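Long-range contact in Alr3699 protein (Nostoc sp., PDB 4XSO), which is a two-domain protein of the GT-B glycosyltransferase clan, with a family 4 domain followed by a group 1 domain: residues P277-S290 / V299-A313. Numbering follows the deposited sequence.
Sequences PQLMAACDLVAHTS and VIVEAMLCGKPVVAA
Met-280 lays its extended chain along one side of helix 299-305, where SD comes 3.8 Å from CB of Glu-302 and CE reaches CG1 of Val-299. Its own CB rests on the sulfur of Cys-306, and the segments of helix 277-282 and helix 299-305 cross at -66°. Nearby, the isopropyl group of Val-286 rests on CB of Ala-303, CG1 3.7 Å away, which seats strand 285-287 on the small residue of the helix. Beyond the Schellman motif at Gly-307, Lys-308 bends at its second torsion (chi2 -58°) and runs past the last carbonyls of helix 277-282, those of Met-280 and Ala-281, so that NZ donates to Cys-283 O at 2.8 Å. The parallel strands then pair through three backbone bonds, Val-286 N to Pro-309 O, Val-311 N to Val-286 O and His-288 N to Val-311 O. The imidazole of His-288 is held on several sides: Ile-300 CD1 sits over its centre in a CH-pi contact, 3.9 Å from the ring centroid, while in the ring plane ND1 accepts a straight but weak bond from Ala-313 N (3.4 Å). NE2 is hydrogen-bonded to OE1 of Glu-294, and the two bonds together would restrain the ring's rotation. On the other side of the sheet, Leu-285 CD2 meets Val-311 CG1 at 4.0 Å. Strand 285-287, helix 298-305 and strand 310-313 form a beta-alpha-beta crossover of the Rossmann-like group 1 domain, helix 277-282 leading into its first strand, which lies between strands 207-212 and 310-313; helix 336-348 packs on Leu-285 and Val-311, and helix 350-368 on the far side of helix 299-305.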
ATOM      1  N   PRO A 277      -9.369 -41.107   1.770  1.00 33.59           N
ATOM      2  CA  PRO A 277     -10.533 -41.734   1.179  1.00 36.47           C
ATOM      3  C   PRO A 277     -10.688 -43.190   1.534  1.00 34.90           C
ATOM      4  O   PRO A 277     -11.798 -43.691   1.749  1.00 32.04           O
ATOM      5  CB  PRO A 277     -10.266 -41.570  -0.351  1.00 37.82           C
ATOM      6  CG  PRO A 277      -9.369 -40.342  -0.425  1.00 32.70           C
ATOM      7  CD  PRO A 277      -8.470 -40.526   0.732  1.00 35.00           C
ATOM      8  N   GLN A 278      -9.578 -43.901   1.560  1.00 33.26           N
ATOM      9  CA  GLN A 278      -9.605 -45.303   1.901  1.00 34.96           C
ATOM     10  C   GLN A 278     -10.003 -45.555   3.373  1.00 30.34           C
ATOM     11  O   GLN A 278     -10.799 -46.443   3.680  1.00 28.69           O
ATOM     12  CB  GLN A 278      -8.213 -45.918   1.655  1.00 39.82           C
ATOM     13  CG  GLN A 278      -7.791 -46.002   0.173  1.00 37.57           C
ATOM     14  CD  GLN A 278      -7.598 -44.645  -0.466  1.00 37.87           C
ATOM     15  OE1 GLN A 278      -7.075 -43.678   0.163  1.00 41.18           O
ATOM     16  NE2 GLN A 278      -7.973 -44.547  -1.750  1.00 39.33           N
ATOM     17  N   LEU A 279      -9.369 -44.805   4.270  1.00 34.73           N
ATOM     18  CA  LEU A 279      -9.753 -44.824   5.679  1.00 31.63           C
ATOM     19  C   LEU A 279     -11.203 -44.534   5.859  1.00 32.29           C
ATOM     20  O   LEU A 279     -11.849 -45.239   6.582  1.00 34.76           O
ATOM     21  CB  LEU A 279      -8.904 -43.833   6.473  1.00 30.41           C
ATOM     22  CG  LEU A 279      -7.498 -44.377   6.656  1.00 31.82           C
ATOM     23  CD1 LEU A 279      -6.582 -43.232   7.087  1.00 31.58           C
ATOM     24  CD2 LEU A 279      -7.423 -45.516   7.677  1.00 36.30           C
ATOM     25  N   MET A 280     -11.711 -43.482   5.193  1.00 32.35           N
ATOM     26  CA  MET A 280     -13.159 -43.134   5.247  1.00 30.64           C
ATOM     27  C   MET A 280     -14.044 -44.338   4.831  1.00 28.58           C
ATOM     28  O   MET A 280     -15.027 -44.724   5.466  1.00 30.12           O
ATOM     29  CB  MET A 280     -13.413 -41.937   4.345  1.00 29.58           C
ATOM     30  CG  MET A 280     -12.885 -40.570   4.841  1.00 28.92           C
ATOM     31  SD  MET A 280     -13.441 -39.162   3.859  1.00 21.02           S
ATOM     32  CE  MET A 280     -12.824 -37.915   5.014  1.00 32.26           C
ATOM     33  N   ALA A 281     -13.664 -44.949   3.722  1.00 28.08           N
ATOM     34  CA  ALA A 281     -14.352 -46.106   3.225  1.00 30.02           C
ATOM     35  C   ALA A 281     -14.382 -47.207   4.251  1.00 30.71           C
ATOM     36  O   ALA A 281     -15.386 -47.916   4.360  1.00 36.02           O
ATOM     37  CB  ALA A 281     -13.724 -46.615   1.930  1.00 30.47           C
ATOM     38  N   ALA A 282     -13.327 -47.350   5.035  1.00 30.81           N
ATOM     39  CA  ALA A 282     -13.347 -48.370   6.033  1.00 32.16           C
ATOM     40  C   ALA A 282     -14.142 -48.041   7.294  1.00 32.79           C
ATOM     41  O   ALA A 282     -14.323 -48.896   8.100  1.00 34.27           O
ATOM     42  CB  ALA A 282     -11.959 -48.751   6.381  1.00 33.64           C
ATOM     43  N   CYS A 283     -14.602 -46.812   7.458  1.00 34.06           N
ATOM     44  CA  CYS A 283     -15.462 -46.448   8.603  1.00 32.03           C
ATOM     45  C   CYS A 283     -16.874 -46.921   8.302  1.00 35.50           C
ATOM     46  O   CYS A 283     -17.199 -47.300   7.151  1.00 34.25           O
ATOM     47  CB  CYS A 283     -15.445 -44.949   8.774  1.00 34.93           C
ATOM     48  SG  CYS A 283     -13.826 -44.419   9.348  1.00 36.71           S
ATOM     49  N   ASP A 284     -17.697 -46.939   9.337  1.00 31.40           N
ATOM     50  CA  ASP A 284     -19.117 -47.180   9.206  1.00 34.34           C
ATOM     51  C   ASP A 284     -19.838 -45.852   9.326  1.00 34.80           C
ATOM     52  O   ASP A 284     -20.911 -45.722   8.841  1.00 31.20           O
ATOM     53  CB  ASP A 284     -19.546 -48.195  10.263  1.00 43.40           C
ATOM     54  CG  ASP A 284     -18.820 -49.549  10.090  1.00 40.50           C
ATOM     55  OD1 ASP A 284     -19.254 -50.220   9.130  1.00 41.06           O
ATOM     56  OD2 ASP A 284     -17.808 -49.908  10.818  1.00 35.74           O
ATOM     57  N   LEU A 285     -19.205 -44.842   9.928  1.00 31.18           N
ATOM     58  CA  LEU A 285     -19.758 -43.487  10.033  1.00 31.51           C
ATOM     59  C   LEU A 285     -18.591 -42.539  10.138  1.00 29.93           C
ATOM     60  O   LEU A 285     -17.583 -42.869  10.747  1.00 26.46           O
ATOM     61  CB  LEU A 285     -20.635 -43.380  11.270  1.00 34.21           C
ATOM     62  CG  LEU A 285     -21.087 -42.020  11.766  1.00 32.83           C
ATOM     63  CD1 LEU A 285     -22.044 -41.452  10.703  1.00 36.76           C
ATOM     64  CD2 LEU A 285     -21.810 -42.089  13.145  1.00 34.93           C
ATOM     65  N   VAL A 286     -18.693 -41.388   9.479  1.00 30.36           N
ATOM     66  CA  VAL A 286     -17.682 -40.356   9.552  1.00 29.77           C
ATOM     67  C   VAL A 286     -18.294 -39.259  10.407  1.00 29.92           C
ATOM     68  O   VAL A 286     -19.407 -38.838  10.130  1.00 34.78           O
ATOM     69  CB  VAL A 286     -17.302 -39.853   8.175  1.00 29.54           C
ATOM     70  CG1 VAL A 286     -16.336 -38.692   8.305  1.00 29.33           C
ATOM     71  CG2 VAL A 286     -16.646 -41.004   7.415  1.00 36.54           C
ATOM     72  N   ALA A 287     -17.592 -38.839  11.457  1.00 28.83           N
ATOM     73  CA  ALA A 287     -18.017 -37.727  12.268  1.00 30.90           C
ATOM     74  C   ALA A 287     -17.213 -36.492  12.145  1.00 30.96           C
ATOM     75  O   ALA A 287     -16.016 -36.462  12.431  1.00 34.58           O
ATOM     76  CB  ALA A 287     -18.038 -38.149  13.770  1.00 36.19           C
ATOM     77  N   HIS A 288     -17.927 -35.415  11.888  1.00 33.34           N
ATOM     78  CA  HIS A 288     -17.398 -34.062  11.947  1.00 35.18           C
ATOM     79  C   HIS A 288     -18.012 -33.463  13.213  1.00 34.75           C
ATOM     80  O   HIS A 288     -19.234 -33.475  13.351  1.00 34.70           O
ATOM     81  CB  HIS A 288     -17.863 -33.310  10.698  1.00 34.00           C
ATOM     82  CG  HIS A 288     -17.579 -31.850  10.740  1.00 37.03           C
ATOM     83  ND1 HIS A 288     -18.472 -30.934  11.254  1.00 38.67           N
ATOM     84  CD2 HIS A 288     -16.498 -31.140  10.346  1.00 41.77           C
ATOM     85  CE1 HIS A 288     -17.949 -29.727  11.201  1.00 38.48           C
ATOM     86  NE2 HIS A 288     -16.743 -29.827  10.666  1.00 40.99           N
ATOM     87  N   THR A 289     -17.192 -32.989  14.148  1.00 34.65           N
ATOM     88  CA  THR A 289     -17.732 -32.537  15.446  1.00 36.58           C
ATOM     89  C   THR A 289     -17.070 -31.240  15.888  1.00 36.31           C
ATOM     90  O   THR A 289     -16.824 -31.070  17.074  1.00 37.11           O
ATOM     91  CB  THR A 289     -17.468 -33.578  16.523  1.00 34.47           C
ATOM     92  OG1 THR A 289     -16.048 -33.718  16.721  1.00 34.10           O
ATOM     93  CG2 THR A 289     -18.065 -34.907  16.093  1.00 42.27           C
ATOM     94  N   SER A 290     -16.727 -30.375  14.924  1.00 37.02           N
ATOM     95  CA  SER A 290     -16.150 -29.056  15.216  1.00 37.05           C
ATOM     96  C   SER A 290     -17.090 -28.174  16.072  1.00 38.10           C
ATOM     97  O   SER A 290     -18.312 -28.146  15.884  1.00 33.75           O
ATOM     98  CB  SER A 290     -15.820 -28.340  13.924  1.00 39.66           C
ATOM     99  OG  SER A 290     -14.815 -29.051  13.224  1.00 39.52           O
ATOM    100  N   VAL A 299     -14.065 -32.260   4.804  1.00 30.41           N
ATOM    101  CA  VAL A 299     -14.215 -33.638   5.271  1.00 30.69           C
ATOM    102  C   VAL A 299     -15.628 -34.189   5.136  1.00 28.14           C
ATOM    103  O   VAL A 299     -15.840 -35.395   4.906  1.00 33.98           O
ATOM    104  CB  VAL A 299     -13.779 -33.747   6.766  1.00 35.13           C
ATOM    105  CG1 VAL A 299     -14.226 -35.035   7.383  1.00 39.94           C
ATOM    106  CG2 VAL A 299     -12.258 -33.631   6.825  1.00 43.27           C
ATOM    107  N   ILE A 300     -16.588 -33.318   5.306  1.00 30.98           N
ATOM    108  CA  ILE A 300     -17.979 -33.683   5.221  1.00 30.99           C
ATOM    109  C   ILE A 300     -18.209 -34.052   3.733  1.00 29.26           C
ATOM    110  O   ILE A 300     -18.695 -35.094   3.433  1.00 32.24           O
ATOM    111  CB  ILE A 300     -18.871 -32.523   5.618  1.00 30.68           C
ATOM    112  CG1 ILE A 300     -18.657 -32.169   7.108  1.00 37.06           C
ATOM    113  CG2 ILE A 300     -20.331 -32.853   5.334  1.00 33.58           C
ATOM    114  CD1 ILE A 300     -19.393 -30.872   7.513  1.00 33.66           C
ATOM    115  N   VAL A 301     -17.873 -33.181   2.822  1.00 31.26           N
ATOM    116  CA  VAL A 301     -17.973 -33.550   1.375  1.00 30.42           C
ATOM    117  C   VAL A 301     -17.192 -34.791   0.996  1.00 28.51           C
ATOM    118  O   VAL A 301     -17.667 -35.616   0.245  1.00 32.61           O
ATOM    119  CB  VAL A 301     -17.583 -32.376   0.465  1.00 28.02           C
ATOM    120  CG1 VAL A 301     -17.669 -32.794  -1.027  1.00 28.03           C
ATOM    121  CG2 VAL A 301     -18.500 -31.220   0.725  1.00 31.01           C
ATOM    122  N   GLU A 302     -16.012 -34.977   1.557  1.00 31.84           N
ATOM    123  CA  GLU A 302     -15.206 -36.147   1.224  1.00 34.69           C
ATOM    124  C   GLU A 302     -15.877 -37.422   1.660  1.00 35.32           C
ATOM    125  O   GLU A 302     -15.937 -38.373   0.913  1.00 28.12           O
ATOM    126  CB  GLU A 302     -13.795 -36.026   1.791  1.00 33.03           C
ATOM    127  CG  GLU A 302     -13.066 -34.978   0.975  1.00 33.72           C
ATOM    128  CD  GLU A 302     -11.662 -34.710   1.437  1.00 45.41           C
ATOM    129  OE1 GLU A 302     -11.486 -34.470   2.651  1.00 43.63           O
ATOM    130  OE2 GLU A 302     -10.772 -34.679   0.554  1.00 41.15           O
ATOM    131  N   ALA A 303     -16.469 -37.374   2.840  1.00 30.35           N
ATOM    132  CA  ALA A 303     -17.164 -38.525   3.393  1.00 30.83           C
ATOM    133  C   ALA A 303     -18.362 -38.919   2.522  1.00 30.73           C
ATOM    134  O   ALA A 303     -18.604 -40.098   2.258  1.00 29.31           O
ATOM    135  CB  ALA A 303     -17.588 -38.182   4.811  1.00 33.13           C
ATOM    136  N   MET A 304     -19.065 -37.896   2.045  1.00 29.69           N
ATOM    137  CA  MET A 304     -20.249 -38.062   1.205  1.00 30.65           C
ATOM    138  C   MET A 304     -19.812 -38.700  -0.133  1.00 29.06           C
ATOM    139  O   MET A 304     -20.410 -39.654  -0.614  1.00 33.31           O
ATOM    140  CB  MET A 304     -20.926 -36.703   0.992  1.00 33.88           C
ATOM    141  CG  MET A 304     -21.564 -36.097   2.251  1.00 31.13           C
ATOM    142  SD  MET A 304     -22.300 -34.433   2.010  1.00 25.41           S
ATOM    143  CE  MET A 304     -23.877 -35.068   1.814  1.00 36.37           C
ATOM    144  N   LEU A 305     -18.759 -38.187  -0.722  1.00 28.51           N
ATOM    145  CA  LEU A 305     -18.260 -38.730  -1.995  1.00 29.49           C
ATOM    146  C   LEU A 305     -17.778 -40.123  -1.799  1.00 31.41           C
ATOM    147  O   LEU A 305     -17.735 -40.904  -2.777  1.00 29.70           O
ATOM    148  CB  LEU A 305     -17.118 -37.849  -2.512  1.00 28.32           C
ATOM    149  CG  LEU A 305     -17.531 -36.509  -3.071  1.00 28.10           C
ATOM    150  CD1 LEU A 305     -16.308 -35.629  -3.242  1.00 30.97           C
ATOM    151  CD2 LEU A 305     -18.239 -36.688  -4.372  1.00 31.73           C
ATOM    152  N   CYS A 306     -17.374 -40.483  -0.562  1.00 31.14           N
ATOM    153  CA  CYS A 306     -16.958 -41.864  -0.332  1.00 29.92           C
ATOM    154  C   CYS A 306     -18.187 -42.720  -0.147  1.00 34.81           C
ATOM    155  O   CYS A 306     -18.097 -43.903   0.143  1.00 35.18           O
ATOM    156  CB  CYS A 306     -16.057 -42.048   0.883  1.00 32.10           C
ATOM    157  SG  CYS A 306     -14.452 -41.300   0.820  1.00 33.30           S
ATOM    158  N   GLY A 307     -19.364 -42.136  -0.256  1.00 29.55           N
ATOM    159  CA  GLY A 307     -20.525 -42.939  -0.027  1.00 33.35           C
ATOM    160  C   GLY A 307     -20.702 -43.362   1.416  1.00 32.17           C
ATOM    161  O   GLY A 307     -21.187 -44.422   1.639  1.00 31.55           O
ATOM    162  N   LYS A 308     -20.358 -42.539   2.382  1.00 29.54           N
ATOM    163  CA  LYS A 308     -20.478 -42.916   3.800  1.00 28.82           C
ATOM    164  C   LYS A 308     -21.530 -42.102   4.532  1.00 28.63           C
ATOM    165  O   LYS A 308     -21.801 -40.952   4.197  1.00 30.46           O
ATOM    166  CB  LYS A 308     -19.137 -42.704   4.501  1.00 31.03           C
ATOM    167  CG  LYS A 308     -18.076 -43.712   4.048  1.00 38.35           C
ATOM    168  CD  LYS A 308     -18.678 -45.085   4.371  1.00 37.38           C
ATOM    169  CE  LYS A 308     -17.733 -46.203   4.376  1.00 48.05           C
ATOM    170  NZ  LYS A 308     -18.524 -47.409   4.642  1.00 45.37           N
ATOM    171  N   PRO A 309     -22.146 -42.703   5.533  1.00 29.39           N
ATOM    172  CA  PRO A 309     -22.983 -41.869   6.386  1.00 33.43           C
ATOM    173  C   PRO A 309     -22.068 -40.849   7.056  1.00 32.12           C
ATOM    174  O   PRO A 309     -20.932 -41.198   7.457  1.00 32.11           O
ATOM    175  CB  PRO A 309     -23.447 -42.842   7.456  1.00 32.86           C
ATOM    176  CG  PRO A 309     -23.247 -44.210   6.898  1.00 33.79           C
ATOM    177  CD  PRO A 309     -22.007 -44.076   6.090  1.00 32.56           C
ATOM    178  N   VAL A 310     -22.532 -39.624   7.165  1.00 30.08           N
ATOM    179  CA  VAL A 310     -21.784 -38.583   7.778  1.00 27.42           C
ATOM    180  C   VAL A 310     -22.653 -37.834   8.786  1.00 27.79           C
ATOM    181  O   VAL A 310     -23.831 -37.517   8.514  1.00 31.84           O
ATOM    182  CB  VAL A 310     -21.172 -37.637   6.747  1.00 32.53           C
ATOM    183  CG1 VAL A 310     -22.249 -36.829   6.014  1.00 36.44           C
ATOM    184  CG2 VAL A 310     -20.200 -36.686   7.413  1.00 38.92           C
ATOM    185  N   VAL A 311     -22.067 -37.512   9.933  1.00 26.48           N
ATOM    186  CA  VAL A 311     -22.723 -36.726  10.946  1.00 28.31           C
ATOM    187  C   VAL A 311     -21.858 -35.522  11.108  1.00 27.19           C
ATOM    188  O   VAL A 311     -20.669 -35.655  11.166  1.00 31.95           O
ATOM    189  CB  VAL A 311     -22.898 -37.497  12.324  1.00 30.45           C
ATOM    190  CG1 VAL A 311     -21.640 -38.057  12.867  1.00 31.61           C
ATOM    191  CG2 VAL A 311     -23.532 -36.567  13.376  1.00 32.68           C
ATOM    192  N   ALA A 312     -22.456 -34.343  11.119  1.00 29.81           N
ATOM    193  CA  ALA A 312     -21.748 -33.093  11.279  1.00 33.34           C
ATOM    194  C   ALA A 312     -22.351 -32.167  12.296  1.00 35.84           C
ATOM    195  O   ALA A 312     -23.519 -32.266  12.654  1.00 32.34           O
ATOM    196  CB  ALA A 312     -21.677 -32.344   9.951  1.00 34.80           C
ATOM    197  N   ALA A 313     -21.551 -31.201  12.698  1.00 34.20           N
ATOM    198  CA  ALA A 313     -22.012 -30.226  13.682  1.00 35.36           C
ATOM    199  C   ALA A 313     -22.806 -29.183  12.910  1.00 36.34           C
ATOM    200  O   ALA A 313     -22.379 -28.769  11.832  1.00 35.36           O
ATOM    201  CB  ALA A 313     -20.815 -29.622  14.433  1.00 37.85           C
TER